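Local coordinates for protein mannitol dehydrogenase (Helicobacter pylori, PDB 3TWO) that probably interconverts cinnamyl alcohols and the corresponding aldehydes using NADP(H), as a zinc-containing alcohol dehydrogenase, at residues 39-44 and 325-330; 314-319 and 334-339; 93-98 and 107-112. All coordinates share one frame; numbering follows the deposited sequence.

Contact 1: 39-44 and 325-330; sequences AGICHS and TAYHNL. With ZN (zinc ion), chain G; NDP (NADPH dihydro-nicotinamide-adenine-dinucleotide phosphate), chain F.
Ile41 points its CB at helix 323-331, and both of its branches end on that helix. CG2, anti to the backbone N, wedges between two side chains, 3.8 Å from Tyr327 CE1 and 3.8 Å from Leu330 CD1. CG1 runs beside the backbone N and, with chi2 extended (177°), carries CD1 to the CB of Ala326 at 3.8 Å. Ala326, Leu330 and the ring of Tyr327 together receive Ile41, while the hydroxyl of Tyr327 bonds to that of Tyr132. The turn leading into helix 43-49 carries a zinc ligand and cofactor contacts, as in medium-chain zinc alcohol dehydrogenases. Cys42 points away from helix 323-331; its SG binds zinc at 2.5 Å, alongside His64 and Cys160, and also accepts from Ser44 N as the N-cap of helix 43-49. His43 N gives a nearly straight bond (167°) to phosphate oxygen O2N of the NADPH, 3.0 Å away, and the His43 ring reaches back to helix 323-331, with NE2 3.6 Å from Leu330 O. The hydroxyl OG of Ser44 lies 2.8 Å from ribose oxygen O2D in a hydrogen bond. Leu330 lends its other methyl to the cofactor, with CD2 3.6 Å from O1A.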
loop_
_atom_site.group_PDB
_atom_site.type_symbol
_atom_site.label_atom_id
_atom_site.label_comp_id
_atom_site.label_asym_id
_atom_site.label_seq_id
_atom_site.Cartn_x
_atom_site.Cartn_y
_atom_site.Cartn_z
ATOM N N ALA B 39 -10.577 25.937 -20.465
ATOM C CA ALA B 39 -9.530 25.533 -19.545
ATOM C C ALA B 39 -10.171 25.190 -18.211
ATOM O O ALA B 39 -10.728 26.074 -17.541
ATOM C CB ALA B 39 -8.488 26.609 -19.386
ATOM N N GLY B 40 -10.166 23.885 -17.886
ATOM C CA GLY B 40 -10.551 23.391 -16.544
ATOM C C GLY B 40 -9.597 23.849 -15.460
ATOM O O GLY B 40 -8.365 23.994 -15.689
ATOM N N ILE B 41 -10.162 24.106 -14.272
ATOM C CA ILE B 41 -9.351 24.391 -13.100
ATOM C C ILE B 41 -9.321 23.127 -12.253
ATOM O O ILE B 41 -10.360 22.657 -11.839
ATOM C CB ILE B 41 -9.979 25.520 -12.273
ATOM C CG1 ILE B 41 -9.979 26.834 -13.068
ATOM C CG2 ILE B 41 -9.320 25.627 -10.855
ATOM C CD1 ILE B 41 -10.648 27.936 -12.304
ATOM N N CYS B 42 -8.126 22.588 -12.006
ATOM C CA CYS B 42 -7.983 21.416 -11.188
ATOM C C CYS B 42 -7.436 21.915 -9.811
ATOM O O CYS B 42 -6.736 22.911 -9.768
ATOM C CB CYS B 42 -6.942 20.530 -11.889
ATOM S SG CYS B 42 -6.428 19.103 -10.894
ATOM N N HIS B 43 -7.690 21.194 -8.733
ATOM C CA HIS B 43 -7.100 21.578 -7.415
ATOM C C HIS B 43 -5.551 21.486 -7.397
ATOM O O HIS B 43 -4.904 22.147 -6.594
ATOM C CB HIS B 43 -7.707 20.750 -6.264
ATOM C CG HIS B 43 -7.767 21.456 -4.937
ATOM N ND1 HIS B 43 -6.644 21.921 -4.271
ATOM C CD2 HIS B 43 -8.814 21.674 -4.096
ATOM C CE1 HIS B 43 -7.004 22.463 -3.113
ATOM N NE2 HIS B 43 -8.316 22.309 -2.976
ATOM N N SER B 44 -4.979 20.670 -8.277
ATOM C CA SER B 44 -3.513 20.686 -8.507
ATOM C C SER B 44 -3.037 22.065 -8.907
ATOM O O SER B 44 -1.879 22.463 -8.576
ATOM C CB SER B 44 -3.116 19.699 -9.639
ATOM O OG SER B 44 -3.514 18.390 -9.266
ATOM N N THR B 325 -11.594 34.040 -7.313
ATOM C CA THR B 325 -12.826 33.587 -6.706
ATOM C C THR B 325 -13.013 32.083 -6.743
ATOM O O THR B 325 -13.319 31.485 -5.734
ATOM C CB THR B 325 -14.011 34.331 -7.346
ATOM O OG1 THR B 325 -13.826 35.715 -7.010
ATOM C CG2 THR B 325 -15.372 33.789 -6.765
ATOM N N ALA B 326 -12.778 31.449 -7.885
ATOM C CA ALA B 326 -12.838 29.969 -7.978
ATOM C C ALA B 326 -11.911 29.296 -6.922
ATOM O O ALA B 326 -12.351 28.384 -6.209
ATOM C CB ALA B 326 -12.483 29.483 -9.381
ATOM N N TYR B 327 -10.648 29.749 -6.834
ATOM C CA TYR B 327 -9.658 29.171 -5.901
ATOM C C TYR B 327 -10.130 29.386 -4.439
ATOM O O TYR B 327 -10.045 28.499 -3.617
ATOM C CB TYR B 327 -8.298 29.866 -6.077
ATOM C CG TYR B 327 -7.397 29.373 -7.205
ATOM C CD1 TYR B 327 -7.927 28.828 -8.387
ATOM C CD2 TYR B 327 -5.988 29.420 -7.055
ATOM C CE1 TYR B 327 -7.086 28.360 -9.401
ATOM C CE2 TYR B 327 -5.135 28.961 -8.068
ATOM C CZ TYR B 327 -5.699 28.468 -9.239
ATOM O OH TYR B 327 -4.884 28.017 -10.214
ATOM N N HIS B 328 -10.622 30.567 -4.125
ATOM C CA HIS B 328 -11.207 30.770 -2.802
ATOM C C HIS B 328 -12.288 29.696 -2.521
ATOM O O HIS B 328 -12.254 29.003 -1.500
ATOM C CB HIS B 328 -11.870 32.155 -2.682
ATOM C CG HIS B 328 -12.645 32.313 -1.412
ATOM N ND1 HIS B 328 -12.027 32.582 -0.208
ATOM C CD2 HIS B 328 -13.963 32.152 -1.128
ATOM C CE1 HIS B 328 -12.931 32.613 0.760
ATOM N NE2 HIS B 328 -14.116 32.369 0.229
ATOM N N ASN B 329 -13.231 29.563 -3.454
ATOM C CA ASN B 329 -14.370 28.663 -3.270
ATOM C C ASN B 329 -13.901 27.254 -3.085
ATOM O O ASN B 329 -14.386 26.550 -2.203
ATOM C CB ASN B 329 -15.278 28.768 -4.463
ATOM C CG ASN B 329 -16.147 29.998 -4.394
ATOM O OD1 ASN B 329 -16.195 30.649 -3.365
ATOM N ND2 ASN B 329 -16.884 30.287 -5.464
ATOM N N LEU B 330 -12.885 26.877 -3.866
ATOM C CA LEU B 330 -12.325 25.532 -3.824
ATOM C C LEU B 330 -11.568 25.238 -2.537
ATOM O O LEU B 330 -11.359 24.080 -2.177
ATOM C CB LEU B 330 -11.429 25.291 -5.063
ATOM C CG LEU B 330 -12.191 24.963 -6.376
ATOM C CD1 LEU B 330 -11.295 25.230 -7.612
ATOM C CD2 LEU B 330 -12.828 23.460 -6.384
HETATM ZN ZN ZN G . -4.875 17.894 -12.437
HETATM P PA NDP F . -11.518 19.779 -5.764
HETATM O O1A NDP F . -11.510 20.621 -4.558
HETATM O O2A NDP F . -12.705 19.636 -6.789
HETATM O O5B NDP F . -12.276 18.592 -4.942
HETATM C C5B NDP F . -11.824 18.142 -3.556
HETATM C C4B NDP F . -13.042 17.583 -2.830
HETATM O O4B NDP F . -12.764 16.857 -1.561
HETATM C C3B NDP F . -14.002 18.748 -2.499
HETATM O O3B NDP F . -15.362 18.329 -2.898
HETATM C C2B NDP F . -13.879 18.856 -0.955
HETATM O O2B NDP F . -15.158 19.318 -0.479
HETATM C C1B NDP F . -13.713 17.376 -0.537
HETATM N N9A NDP F . -12.910 17.197 0.694
HETATM C C8A NDP F . -11.904 18.006 1.097
HETATM N N7A NDP F . -11.406 17.476 2.203
HETATM C C5A NDP F . -12.074 16.363 2.493
HETATM C C6A NDP F . -11.980 15.431 3.511
HETATM N N6A NDP F . -11.064 15.518 4.535
HETATM N N1A NDP F . -12.851 14.429 3.478
HETATM C C2A NDP F . -13.746 14.270 2.527
HETATM N N3A NDP F . -13.848 15.130 1.542
HETATM C C4A NDP F . -13.024 16.192 1.525
HETATM O O3 NDP F . -10.278 18.832 -6.003
HETATM P PN NDP F . -9.964 18.044 -7.273
HETATM O O1N NDP F . -10.939 16.955 -7.509
HETATM O O2N NDP F . -9.583 18.894 -8.514
HETATM O O5D NDP F . -8.586 17.404 -6.863
HETATM C C5D NDP F . -8.521 16.672 -5.545
HETATM C C4D NDP F . -7.019 16.304 -5.191
HETATM O O4D NDP F . -6.639 15.452 -6.289
HETATM C C3D NDP F . -6.013 17.488 -5.164
HETATM O O3D NDP F . -5.076 17.265 -4.075
HETATM C C2D NDP F . -5.373 17.376 -6.567
HETATM O O2D NDP F . -4.081 17.876 -6.549
HETATM C C1D NDP F . -5.306 15.838 -6.715
HETATM N N1N NDP F . -5.048 15.358 -8.115
HETATM C C2N NDP F . -4.157 14.276 -8.290
HETATM C C3N NDP F . -3.881 13.788 -9.557
HETATM C C7N NDP F . -2.982 12.562 -9.697
HETATM O O7N NDP F . -2.823 11.779 -8.746
HETATM N N7N NDP F . -2.626 12.277 -10.944
HETATM C C4N NDP F . -4.469 14.410 -10.683
HETATM C C5N NDP F . -5.400 15.477 -10.522
HETATM C C6N NDP F . -5.683 15.961 -9.262
HETATM P P2B NDP F . -15.320 20.396 0.642
HETATM O O1X NDP F . -16.392 21.462 0.009
HETATM O O2X NDP F . -15.682 19.751 1.908
HETATM O O3X NDP F . -13.943 21.184 0.747
#

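Contact 2: 314-319 and 334-339; sequences EIDLIL and KAKFRY. With NDP (NADPH dihydro-nicotinamide-adenine-dinucleotide phosphate), chain F.
Arg338 O is approached by two donors of the neighbouring strand: Asp316 N makes a hydrogen bond of 2.8 Å, and the CA of Ile315 comes to 3.1 Å in a CA-H...O contact. The N-H of the same residue, Arg338 N, gives a bond of 3.0 Å to Glu314 O, straighter at the hydrogen (162°). This alternation is that of a parallel pairing, Ile315 beside Arg338 and Asp316 beside Tyr339. On the Asp316 and Tyr339 face, Ile318 CG2 rests 3.8 Å from CD2 of the tyrosine ring, the two side chains crossing obliquely. Asp316 OD1 lies near the aliphatic CB of Lys336, whose ammonium is instead salt-bridged to Asp215. At the start of the pairing Glu314 and Phe337 run side by side in the same direction, Glu314 CB 3.5 Å from Phe337 CD1, and the carboxylate plane stands nearly perpendicular (89°) to the ring. Arg338 leaves by the other face. Its chain bends at chi2 (-81°), and the guanidinium meets phosphate oxygen O2N of NADPH at its edge, through NH1 at 2.8 Å and more weakly through NH2, while NE is salt-bridged to Glu65. The two strands belong to a beta-alpha-beta unit: helix 323-331 connects them and packs through Ala326 on Ile318 and Tyr339, and strand 31-40 pairs antiparallel with strand 338-342.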
loop_
_atom_site.group_PDB
_atom_site.type_symbol
_atom_site.label_atom_id
_atom_site.label_comp_id
_atom_site.label_asym_id
_atom_site.label_seq_id
_atom_site.Cartn_x
_atom_site.Cartn_y
_atom_site.Cartn_z
ATOM N N GLU B 314 -19.538 17.671 -14.395
ATOM C CA GLU B 314 -20.464 18.735 -14.024
ATOM C C GLU B 314 -19.599 19.998 -13.941
ATOM O O GLU B 314 -18.652 20.073 -13.137
ATOM C CB GLU B 314 -20.978 18.438 -12.618
ATOM C CG GLU B 314 -21.715 17.146 -12.486
ATOM C CD GLU B 314 -22.983 17.239 -13.253
ATOM O OE1 GLU B 314 -23.712 18.232 -12.987
ATOM O OE2 GLU B 314 -23.229 16.375 -14.136
ATOM N N ILE B 315 -19.902 20.983 -14.758
ATOM C CA ILE B 315 -19.021 22.149 -14.824
ATOM C C ILE B 315 -19.814 23.404 -14.625
ATOM O O ILE B 315 -21.032 23.431 -14.866
ATOM C CB ILE B 315 -18.244 22.253 -16.162
ATOM C CG1 ILE B 315 -19.235 22.474 -17.319
ATOM C CG2 ILE B 315 -17.519 20.943 -16.444
ATOM C CD1 ILE B 315 -18.966 23.697 -18.058
ATOM N N ASP B 316 -19.097 24.431 -14.168
ATOM C CA ASP B 316 -19.593 25.780 -14.100
ATOM C C ASP B 316 -18.629 26.683 -14.878
ATOM O O ASP B 316 -17.473 26.789 -14.505
ATOM C CB ASP B 316 -19.643 26.225 -12.626
ATOM C CG ASP B 316 -20.777 25.549 -11.844
ATOM O OD1 ASP B 316 -20.494 24.814 -10.844
ATOM O OD2 ASP B 316 -21.978 25.716 -12.225
ATOM N N LEU B 317 -19.143 27.349 -15.902
ATOM C CA LEU B 317 -18.383 28.224 -16.781
ATOM C C LEU B 317 -18.107 29.571 -16.160
ATOM O O LEU B 317 -19.020 30.260 -15.792
ATOM C CB LEU B 317 -19.195 28.567 -18.043
ATOM C CG LEU B 317 -19.120 27.601 -19.201
ATOM C CD1 LEU B 317 -19.961 28.176 -20.409
ATOM C CD2 LEU B 317 -17.658 27.375 -19.578
ATOM N N ILE B 318 -16.855 29.955 -16.127
ATOM C CA ILE B 318 -16.445 31.252 -15.626
ATOM C C ILE B 318 -15.472 31.927 -16.598
ATOM O O ILE B 318 -15.162 31.363 -17.703
ATOM C CB ILE B 318 -15.823 31.110 -14.229
ATOM C CG1 ILE B 318 -14.553 30.255 -14.231
ATOM C CG2 ILE B 318 -16.889 30.569 -13.193
ATOM C CD1 ILE B 318 -13.803 30.338 -12.831
ATOM N N LEU B 319 -14.999 33.121 -16.215
ATOM C CA LEU B 319 -14.002 33.849 -17.005
ATOM C C LEU B 319 -12.664 33.895 -16.262
ATOM O O LEU B 319 -12.618 33.621 -15.047
ATOM C CB LEU B 319 -14.498 35.267 -17.418
ATOM C CG LEU B 319 -15.792 35.331 -18.268
ATOM C CD1 LEU B 319 -16.333 36.815 -18.613
ATOM C CD2 LEU B 319 -15.539 34.555 -19.561
ATOM N N LYS B 334 -16.769 25.932 -0.720
ATOM C CA LYS B 334 -17.891 26.582 -1.397
ATOM C C LYS B 334 -18.068 26.121 -2.843
ATOM O O LYS B 334 -18.916 26.637 -3.503
ATOM C CB LYS B 334 -17.802 28.161 -1.342
ATOM C CG LYS B 334 -17.866 28.775 0.106
ATOM C CD LYS B 334 -17.214 30.176 0.097
ATOM C CE LYS B 334 -16.899 30.754 1.518
ATOM N NZ LYS B 334 -16.598 32.250 1.408
ATOM N N ALA B 335 -17.315 25.138 -3.325
ATOM C CA ALA B 335 -17.306 24.859 -4.764
ATOM C C ALA B 335 -18.362 23.798 -5.058
ATOM O O ALA B 335 -18.935 23.212 -4.115
ATOM C CB ALA B 335 -15.885 24.413 -5.253
ATOM N N LYS B 336 -18.670 23.558 -6.334
ATOM C CA LYS B 336 -19.648 22.524 -6.648
ATOM C C LYS B 336 -18.849 21.327 -7.205
ATOM O O LYS B 336 -18.472 20.388 -6.431
ATOM C CB LYS B 336 -20.724 23.058 -7.618
ATOM C CG LYS B 336 -22.028 22.190 -7.629
ATOM C CD LYS B 336 -22.800 22.307 -8.984
ATOM C CE LYS B 336 -23.914 21.258 -9.145
ATOM N NZ LYS B 336 -24.872 21.369 -7.981
ATOM N N PHE B 337 -18.576 21.345 -8.514
ATOM C CA PHE B 337 -17.735 20.315 -9.094
ATOM C C PHE B 337 -16.566 20.981 -9.821
ATOM O O PHE B 337 -15.662 21.523 -9.128
ATOM C CB PHE B 337 -18.559 19.264 -9.871
ATOM C CG PHE B 337 -19.626 18.572 -8.988
ATOM C CD1 PHE B 337 -21.003 18.886 -9.112
ATOM C CD2 PHE B 337 -19.260 17.645 -8.011
ATOM C CE1 PHE B 337 -21.963 18.239 -8.316
ATOM C CE2 PHE B 337 -20.224 17.012 -7.207
ATOM C CZ PHE B 337 -21.590 17.321 -7.377
ATOM N N ARG B 338 -16.557 20.988 -11.161
ATOM C CA ARG B 338 -15.461 21.645 -11.890
ATOM C C ARG B 338 -15.857 23.049 -12.286
ATOM O O ARG B 338 -17.010 23.264 -12.739
ATOM C CB ARG B 338 -15.024 20.824 -13.135
ATOM C CG ARG B 338 -13.856 19.860 -12.841
ATOM C CD ARG B 338 -12.526 20.630 -12.887
ATOM N NE ARG B 338 -11.346 19.783 -12.795
ATOM C CZ ARG B 338 -10.806 19.341 -11.658
ATOM N NH1 ARG B 338 -11.408 19.573 -10.493
ATOM N NH2 ARG B 338 -9.706 18.599 -11.708
ATOM N N TYR B 339 -14.911 23.989 -12.145
ATOM C CA TYR B 339 -14.967 25.304 -12.851
ATOM C C TYR B 339 -14.240 25.192 -14.187
ATOM O O TYR B 339 -13.182 24.499 -14.294
ATOM C CB TYR B 339 -14.311 26.437 -12.044
ATOM C CG TYR B 339 -15.079 26.822 -10.785
ATOM C CD1 TYR B 339 -14.648 26.379 -9.514
ATOM C CD2 TYR B 339 -16.246 27.587 -10.860
ATOM C CE1 TYR B 339 -15.354 26.739 -8.356
ATOM C CE2 TYR B 339 -16.967 27.938 -9.721
ATOM C CZ TYR B 339 -16.514 27.523 -8.488
ATOM O OH TYR B 339 -17.231 27.857 -7.380
HETATM P PA NDP F . -11.518 19.779 -5.764
HETATM O O1A NDP F . -11.510 20.621 -4.558
HETATM O O2A NDP F . -12.705 19.636 -6.789
HETATM O O5B NDP F . -12.276 18.592 -4.942
HETATM C C5B NDP F . -11.824 18.142 -3.556
HETATM C C4B NDP F . -13.042 17.583 -2.830
HETATM O O4B NDP F . -12.764 16.857 -1.561
HETATM C C3B NDP F . -14.002 18.748 -2.499
HETATM O O3B NDP F . -15.362 18.329 -2.898
HETATM C C2B NDP F . -13.879 18.856 -0.955
HETATM O O2B NDP F . -15.158 19.318 -0.479
HETATM C C1B NDP F . -13.713 17.376 -0.537
HETATM N N9A NDP F . -12.910 17.197 0.694
HETATM C C8A NDP F . -11.904 18.006 1.097
HETATM N N7A NDP F . -11.406 17.476 2.203
HETATM C C5A NDP F . -12.074 16.363 2.493
HETATM C C6A NDP F . -11.980 15.431 3.511
HETATM N N6A NDP F . -11.064 15.518 4.535
HETATM N N1A NDP F . -12.851 14.429 3.478
HETATM C C2A NDP F . -13.746 14.270 2.527
HETATM N N3A NDP F . -13.848 15.130 1.542
HETATM C C4A NDP F . -13.024 16.192 1.525
HETATM O O3 NDP F . -10.278 18.832 -6.003
HETATM P PN NDP F . -9.964 18.044 -7.273
HETATM O O1N NDP F . -10.939 16.955 -7.509
HETATM O O2N NDP F . -9.583 18.894 -8.514
HETATM O O5D NDP F . -8.586 17.404 -6.863
HETATM C C5D NDP F . -8.521 16.672 -5.545
HETATM C C4D NDP F . -7.019 16.304 -5.191
HETATM O O4D NDP F . -6.639 15.452 -6.289
HETATM C C3D NDP F . -6.013 17.488 -5.164
HETATM O O3D NDP F . -5.076 17.265 -4.075
HETATM C C2D NDP F . -5.373 17.376 -6.567
HETATM O O2D NDP F . -4.081 17.876 -6.549
HETATM C C1D NDP F . -5.306 15.838 -6.715
HETATM N N1N NDP F . -5.048 15.358 -8.115
HETATM C C2N NDP F . -4.157 14.276 -8.290
HETATM C C3N NDP F . -3.881 13.788 -9.557
HETATM C C7N NDP F . -2.982 12.562 -9.697
HETATM O O7N NDP F . -2.823 11.779 -8.746
HETATM N N7N NDP F . -2.626 12.277 -10.944
HETATM C C4N NDP F . -4.469 14.410 -10.683
HETATM C C5N NDP F . -5.400 15.477 -10.522
HETATM C C6N NDP F . -5.683 15.961 -9.262
HETATM P P2B NDP F . -15.320 20.396 0.642
HETATM O O1X NDP F . -16.392 21.462 0.009
HETATM O O2X NDP F . -15.682 19.751 1.908
HETATM O O3X NDP F . -13.943 21.184 0.747
#

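Contact 3: 93-98 and 107-112; sequences NSCKAC and QFCTKV. With ZN (zinc ion), chain H.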
loop_
_atom_site.group_PDB
_atom_site.type_symbol
_atom_site.label_atom_id
_atom_site.label_comp_id
_atom_site.label_asym_id
_atom_site.label_seq_id
_atom_site.Cartn_x
_atom_site.Cartn_y
_atom_site.Cartn_z
ATOM N N ASN B 93 5.357 16.603 -23.077
ATOM C CA ASN B 93 6.573 15.987 -23.663
ATOM C C ASN B 93 7.182 14.977 -22.694
ATOM O O ASN B 93 6.831 15.024 -21.500
ATOM C CB ASN B 93 7.620 17.050 -24.000
ATOM C CG ASN B 93 8.307 16.764 -25.337
ATOM O OD1 ASN B 93 8.325 15.626 -25.783
ATOM N ND2 ASN B 93 8.771 17.819 -26.028
ATOM N N SER B 94 8.028 14.054 -23.216
ATOM C CA SER B 94 8.794 13.083 -22.428
ATOM C C SER B 94 9.930 12.548 -23.293
ATOM O O SER B 94 10.038 12.949 -24.436
ATOM C CB SER B 94 7.910 11.930 -21.894
ATOM O OG SER B 94 7.367 11.132 -22.948
ATOM N N CYS B 95 10.745 11.618 -22.783
ATOM C CA CYS B 95 12.042 11.348 -23.457
ATOM C C CYS B 95 11.812 10.382 -24.630
ATOM O O CYS B 95 12.565 10.392 -25.591
ATOM C CB CYS B 95 13.134 10.790 -22.508
ATOM S SG CYS B 95 12.973 8.986 -22.223
ATOM N N LYS B 96 10.740 9.595 -24.537
ATOM C CA LYS B 96 10.320 8.700 -25.628
ATOM C C LYS B 96 11.337 7.561 -25.784
ATOM O O LYS B 96 11.318 6.848 -26.770
ATOM C CB LYS B 96 10.139 9.436 -26.987
ATOM C CG LYS B 96 9.363 10.784 -26.983
ATOM C CD LYS B 96 9.460 11.449 -28.387
ATOM C CE LYS B 96 8.961 12.907 -28.435
ATOM N NZ LYS B 96 9.660 13.760 -27.366
ATOM N N ALA B 97 12.230 7.389 -24.823
ATOM C CA ALA B 97 13.230 6.343 -24.947
ATOM C C ALA B 97 13.356 5.449 -23.722
ATOM O O ALA B 97 14.112 4.503 -23.763
ATOM C CB ALA B 97 14.598 6.928 -25.356
ATOM N N CYS B 98 12.571 5.678 -22.680
ATOM C CA CYS B 98 12.673 4.909 -21.449
ATOM C C CYS B 98 11.517 3.888 -21.256
ATOM O O CYS B 98 10.577 3.779 -22.069
ATOM C CB CYS B 98 12.736 5.871 -20.247
ATOM S SG CYS B 98 11.051 6.669 -19.935
ATOM N N GLN B 107 3.899 9.697 -17.905
ATOM C CA GLN B 107 3.824 10.519 -16.672
ATOM C C GLN B 107 4.883 10.150 -15.669
ATOM O O GLN B 107 5.129 10.935 -14.804
ATOM C CB GLN B 107 2.440 10.478 -15.959
ATOM C CG GLN B 107 2.099 9.126 -15.225
ATOM C CD GLN B 107 1.450 8.105 -16.137
ATOM O OE1 GLN B 107 1.677 8.115 -17.352
ATOM N NE2 GLN B 107 0.603 7.226 -15.559
ATOM N N PHE B 108 5.501 8.975 -15.792
ATOM C CA PHE B 108 6.583 8.565 -14.923
ATOM C C PHE B 108 7.956 8.731 -15.571
ATOM O O PHE B 108 8.951 8.404 -14.954
ATOM C CB PHE B 108 6.409 7.100 -14.438
ATOM C CG PHE B 108 5.178 6.884 -13.624
ATOM C CD1 PHE B 108 4.124 6.125 -14.128
ATOM C CD2 PHE B 108 5.082 7.433 -12.364
ATOM C CE1 PHE B 108 2.950 5.926 -13.373
ATOM C CE2 PHE B 108 3.895 7.256 -11.576
ATOM C CZ PHE B 108 2.824 6.505 -12.106
ATOM N N CYS B 109 8.017 9.219 -16.813
ATOM C CA CYS B 109 9.297 9.518 -17.424
ATOM C C CYS B 109 10.068 10.523 -16.544
ATOM O O CYS B 109 9.530 11.539 -16.111
ATOM C CB CYS B 109 9.137 10.116 -18.824
ATOM S SG CYS B 109 10.729 10.521 -19.628
ATOM N N THR B 110 11.363 10.273 -16.336
ATOM C CA THR B 110 12.144 11.224 -15.508
ATOM C C THR B 110 12.344 12.580 -16.240
ATOM O O THR B 110 12.684 13.575 -15.600
ATOM C CB THR B 110 13.530 10.619 -15.007
ATOM O OG1 THR B 110 14.377 10.458 -16.124
ATOM C CG2 THR B 110 13.364 9.233 -14.294
ATOM N N LYS B 111 12.078 12.660 -17.547
ATOM C CA LYS B 111 12.179 13.933 -18.245
ATOM C C LYS B 111 10.833 14.398 -18.782
ATOM O O LYS B 111 10.755 15.196 -19.737
ATOM C CB LYS B 111 13.218 13.844 -19.361
ATOM C CG LYS B 111 14.648 13.452 -18.888
ATOM C CD LYS B 111 15.552 13.529 -20.130
ATOM C CE LYS B 111 17.045 13.656 -19.792
ATOM N NZ LYS B 111 17.570 12.514 -18.935
ATOM N N VAL B 112 9.767 13.897 -18.143
ATOM C CA VAL B 112 8.422 14.362 -18.409
ATOM C C VAL B 112 8.388 15.903 -18.253
ATOM O O VAL B 112 9.002 16.458 -17.351
ATOM C CB VAL B 112 7.339 13.657 -17.476
ATOM C CG1 VAL B 112 7.674 13.880 -15.925
ATOM C CG2 VAL B 112 5.950 14.134 -17.832
HETATM ZN ZN ZN H . 10.968 8.641 -21.004
#
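Cys95 and Cys109 meet at a zinc ion, and around it the contact is close. Cys109 SG, anti to its backbone N (chi1 180°), binds the metal at 2.3 Å. Cys95 SG binds it at 2.4 Å and Cys98 SG at 2.2 Å, and Cys101 completes the four-cysteine site. The sulfur of Cys109 also accepts two backbone N-H groups: Cys95 N reaches SG at 3.3 Å from across the contact, and Lys111 N reaches the same SG at 3.3 Å from within the type I turn 109-112. Cys95 SG accepts the N-H of Ala97, and Cys98 SG caps the helix that follows. Beside the site Ser94 CB packs on Cys109 CB at 3.8 Å, while the serine hydroxyl bonds to Tyr142. Farther from the metal the contact thins to a CA-H...O approach, Val112 CA to Asn93 O at 3.5 Å. The solvent side is looser. Lys111 is exposed and only skirts Cys95, its CD staying 4.4 Å from Cys95 CB. Lys96, though exposed, is tied within its own segment, with NZ bonded to Asn93 OD1 and Ser94 O, and does not meet 107-112. Four cysteine sulfurs fill the metal site, consistent with the structural zinc of this dehydrogenase family, and the N-H...S bonds probably disperse the negative charge of the thiolates.

In the fold
Contacts 1 and 2 adjoin, their centres 8 Å apart, and share helix 323-331, which lies in contact 1 and connects the two strands of contact 2. Lys334 stitches them together, its N 2.9 Å from Asn329 O in a probable hydrogen bond, and Ile41 O packs against Arg338 CD. Both reach the NADPH diphosphate: His43 N and the Arg338 guanidinium share oxygen O2N, and the Arg338 side chain comes within about 5 Å of the zinc held by Cys42. Contact 3 stands apart, its centre 28 Å from that of contact 1 and 32 Å from that of contact 2. Its Val112 side chain is still about 11 Å from NADPH and about 13 Å from the zinc bound by Cys42.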